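Local atomic coordinates of hydrazine synthase subunit alpha (PDB entry 5C2V), a protein that catalyses, within the hydrazine synthase complex, the condensation of hydroxylamine with ammonia to form hydrazine, and binds two c-type hemes. Residues D[443-448]-D[728-733]. Numbering follows the deposited sequence.
Sequences VGPYPH and SANAPR. With HEC (heme c), chain B.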
loop_
_atom_site.group_PDB
_atom_site.type_symbol
_atom_site.label_atom_id
_atom_site.label_comp_id
_atom_site.label_asym_id
_atom_site.label_seq_id
_atom_site.Cartn_x
_atom_site.Cartn_y
_atom_site.Cartn_z
ATOM N N VAL D 443 -9.218 10.625 -9.570
ATOM C CA VAL D 443 -9.578 11.575 -8.528
ATOM C C VAL D 443 -9.403 10.915 -7.167
ATOM O O VAL D 443 -9.959 9.846 -6.914
ATOM C CB VAL D 443 -11.025 12.076 -8.682
ATOM C CG1 VAL D 443 -11.390 13.009 -7.538
ATOM C CG2 VAL D 443 -11.204 12.771 -10.021
ATOM N N GLY D 444 -8.623 11.544 -6.293
ATOM C CA GLY D 444 -8.349 10.974 -4.988
ATOM C C GLY D 444 -7.875 11.977 -3.953
ATOM O O GLY D 444 -7.594 13.129 -4.282
ATOM N N PRO D 445 -7.793 11.537 -2.689
ATOM C CA PRO D 445 -7.368 12.358 -1.548
ATOM C C PRO D 445 -5.876 12.699 -1.552
ATOM O O PRO D 445 -5.489 13.734 -1.010
ATOM C CB PRO D 445 -7.716 11.476 -0.346
ATOM C CG PRO D 445 -7.615 10.089 -0.870
ATOM C CD PRO D 445 -8.117 10.158 -2.284
ATOM N N TYR D 446 -5.055 11.843 -2.150
ATOM C CA TYR D 446 -3.609 12.051 -2.155
ATOM C C TYR D 446 -3.212 13.183 -3.104
ATOM O O TYR D 446 -3.799 13.333 -4.177
ATOM C CB TYR D 446 -2.889 10.751 -2.520
ATOM C CG TYR D 446 -3.030 9.678 -1.461
ATOM C CD1 TYR D 446 -2.173 9.636 -0.368
ATOM C CD2 TYR D 446 -4.028 8.715 -1.547
ATOM C CE1 TYR D 446 -2.300 8.661 0.605
ATOM C CE2 TYR D 446 -4.163 7.738 -0.579
ATOM C CZ TYR D 446 -3.298 7.715 0.494
ATOM O OH TYR D 446 -3.429 6.744 1.460
ATOM N N PRO D 447 -2.210 13.988 -2.707
ATOM C CA PRO D 447 -1.842 15.226 -3.407
ATOM C C PRO D 447 -1.333 15.024 -4.835
ATOM O O PRO D 447 -1.397 15.960 -5.632
ATOM C CB PRO D 447 -0.732 15.808 -2.524
ATOM C CG PRO D 447 -0.168 14.636 -1.804
ATOM C CD PRO D 447 -1.339 13.740 -1.545
ATOM N N HIS D 448 -0.841 13.832 -5.154
ATOM C CA HIS D 448 -0.331 13.568 -6.496
ATOM C C HIS D 448 -1.463 13.142 -7.426
ATOM O O HIS D 448 -1.237 12.815 -8.591
ATOM C CB HIS D 448 0.766 12.502 -6.463
ATOM C CG HIS D 448 0.259 11.112 -6.243
ATOM N ND1 HIS D 448 -0.102 10.637 -5.000
ATOM C CD2 HIS D 448 0.057 10.089 -7.108
ATOM C CE1 HIS D 448 -0.506 9.384 -5.110
ATOM N NE2 HIS D 448 -0.420 9.029 -6.378
ATOM N N SER D 728 -13.650 20.333 -3.068
ATOM C CA SER D 728 -13.170 19.166 -3.801
ATOM C C SER D 728 -14.090 17.961 -3.651
ATOM O O SER D 728 -15.116 18.026 -2.974
ATOM C CB SER D 728 -11.760 18.797 -3.339
ATOM O OG SER D 728 -11.770 18.325 -2.004
ATOM N N ALA D 729 -13.709 16.858 -4.289
ATOM C CA ALA D 729 -14.484 15.626 -4.231
ATOM C C ALA D 729 -13.996 14.733 -3.096
ATOM O O ALA D 729 -14.486 13.619 -2.917
ATOM C CB ALA D 729 -14.409 14.887 -5.558
ATOM N N ASN D 730 -13.024 15.225 -2.336
ATOM C CA ASN D 730 -12.554 14.505 -1.161
ATOM C C ASN D 730 -12.925 15.258 0.108
ATOM O O ASN D 730 -12.354 16.307 0.410
ATOM C CB ASN D 730 -11.040 14.293 -1.223
ATOM C CG ASN D 730 -10.587 13.710 -2.546
ATOM O OD1 ASN D 730 -10.725 12.512 -2.792
ATOM N ND2 ASN D 730 -10.037 14.559 -3.407
ATOM N N ALA D 731 -13.879 14.713 0.853
ATOM C CA ALA D 731 -14.335 15.344 2.083
ATOM C C ALA D 731 -13.376 15.031 3.223
ATOM O O ALA D 731 -13.028 13.871 3.442
ATOM C CB ALA D 731 -15.743 14.887 2.426
ATOM N N PRO D 732 -12.936 16.071 3.947
ATOM C CA PRO D 732 -12.008 15.887 5.069
ATOM C C PRO D 732 -12.599 15.023 6.183
ATOM O O PRO D 732 -11.865 14.260 6.809
ATOM C CB PRO D 732 -11.750 17.319 5.555
ATOM C CG PRO D 732 -12.884 18.128 5.017
ATOM C CD PRO D 732 -13.255 17.490 3.718
ATOM N N ARG D 733 -13.902 15.139 6.422
ATOM C CA ARG D 733 -14.565 14.295 7.412
ATOM C C ARG D 733 -16.068 14.199 7.156
ATOM O O ARG D 733 -16.591 14.820 6.229
ATOM C CB ARG D 733 -14.301 14.819 8.825
ATOM C CG ARG D 733 -15.010 16.116 9.150
ATOM C CD ARG D 733 -14.580 16.661 10.504
ATOM N NE ARG D 733 -15.433 17.769 10.927
ATOM C CZ ARG D 733 -15.077 18.701 11.804
ATOM N NH1 ARG D 733 -13.873 18.669 12.358
ATOM N NH2 ARG D 733 -15.925 19.668 12.124
HETATM FE FE HEC B . -13.832 30.146 13.849
HETATM C CHA HEC B . -15.420 27.115 14.118
HETATM C CHB HEC B . -11.358 28.696 11.965
HETATM C CHC HEC B . -12.283 33.217 13.472
HETATM C CHD HEC B . -16.140 31.614 15.935
HETATM N NA HEC B . -13.436 28.253 13.202
HETATM C C1A HEC B . -14.269 27.161 13.361
HETATM C C2A HEC B . -13.716 26.066 12.590
HETATM C C3A HEC B . -12.598 26.497 11.997
HETATM C C4A HEC B . -12.396 27.884 12.368
HETATM C CMA HEC B . -11.682 25.664 11.075
HETATM C CAA HEC B . -14.315 24.648 12.473
HETATM C CBA HEC B . -13.779 23.769 13.600
HETATM C CGA HEC B . -14.249 22.351 13.400
HETATM O O1A HEC B . -13.571 21.414 13.898
HETATM O O2A HEC B . -15.297 22.154 12.732
HETATM N NB HEC B . -12.105 30.821 12.943
HETATM C C1B HEC B . -11.294 30.065 12.119
HETATM C C2B HEC B . -10.375 30.965 11.450
HETATM C C3B HEC B . -10.626 32.209 11.875
HETATM C C4B HEC B . -11.724 32.144 12.816
HETATM C CMB HEC B . -9.283 30.542 10.444
HETATM C CAB HEC B . -9.910 33.510 11.445
HETATM C CBB HEC B . -10.303 33.876 9.996
HETATM N NC HEC B . -14.152 32.056 14.563
HETATM C C1C HEC B . -13.389 33.175 14.289
HETATM C C2C HEC B . -14.024 34.320 14.907
HETATM C C3C HEC B . -15.013 33.860 15.685
HETATM C C4C HEC B . -15.164 32.439 15.419
HETATM C CMC HEC B . -13.389 35.727 14.968
HETATM C CAC HEC B . -15.934 34.701 16.603
HETATM C CBC HEC B . -16.795 35.684 15.778
HETATM N ND HEC B . -15.523 29.453 14.884
HETATM C C1D HEC B . -16.338 30.275 15.659
HETATM C C2D HEC B . -17.450 29.492 16.145
HETATM C C3D HEC B . -17.253 28.079 15.580
HETATM C C4D HEC B . -16.018 28.149 14.812
HETATM C CMD HEC B . -18.610 29.984 17.040
HETATM C CAD HEC B . -18.203 26.881 15.848
HETATM C CBD HEC B . -18.422 25.951 14.653
HETATM C CGD HEC B . -18.903 26.696 13.435
HETATM O O1D HEC B . -18.730 26.161 12.309
HETATM O O2D HEC B . -19.456 27.815 13.579
#
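N730 has CG anti to its own carbonyl carbon (chi1 -50°), and this carries its amide across to the peptide between G444 and P445. V443 has CG1 anti to the backbone N (chi1 177°), which brings that methyl toward A729. The N730 amide lies over a face of the G444-P445 peptide, the two planes tilted by about 30°. N730 ND2 is 3.0 Å from G444 O. N730 OD1 is 3.1 Å from P445 N, but a proline nitrogen has no hydrogen to share, so this is no hydrogen bond. The same OD1 lies 3.5 Å from P445 CD, and the two side chains cross at about a right angle. V443 CG1 and A729 CB make a small apolar contact at 4.1 Å. The N730 backbone N gives a weak hydrogen bond to S728 OG.

Segment 443-448 lies in the loop between strands 428-433 and 461-467. Segment 728-733 lies between helices 717-722 and 751-762. R733 NH1 donates a hydrogen bond to heme O1A (3.2 Å). R733 NH2 donates another to heme O2A (2.6 Å). R721 and Y707 are also hydrogen-bonded to this heme. A backbone hydrogen bond between A729 and A451 also links the two loops.

Between the segments this is plain surface packing of an amide on a peptide plus one methyl pair, with no clear hydrogen bond. It joins the loop that reaches one heme pocket through H448 to the cytochrome c region holding the bis-histidine heme. There R733 probably helps to balance the propionate's negative charge.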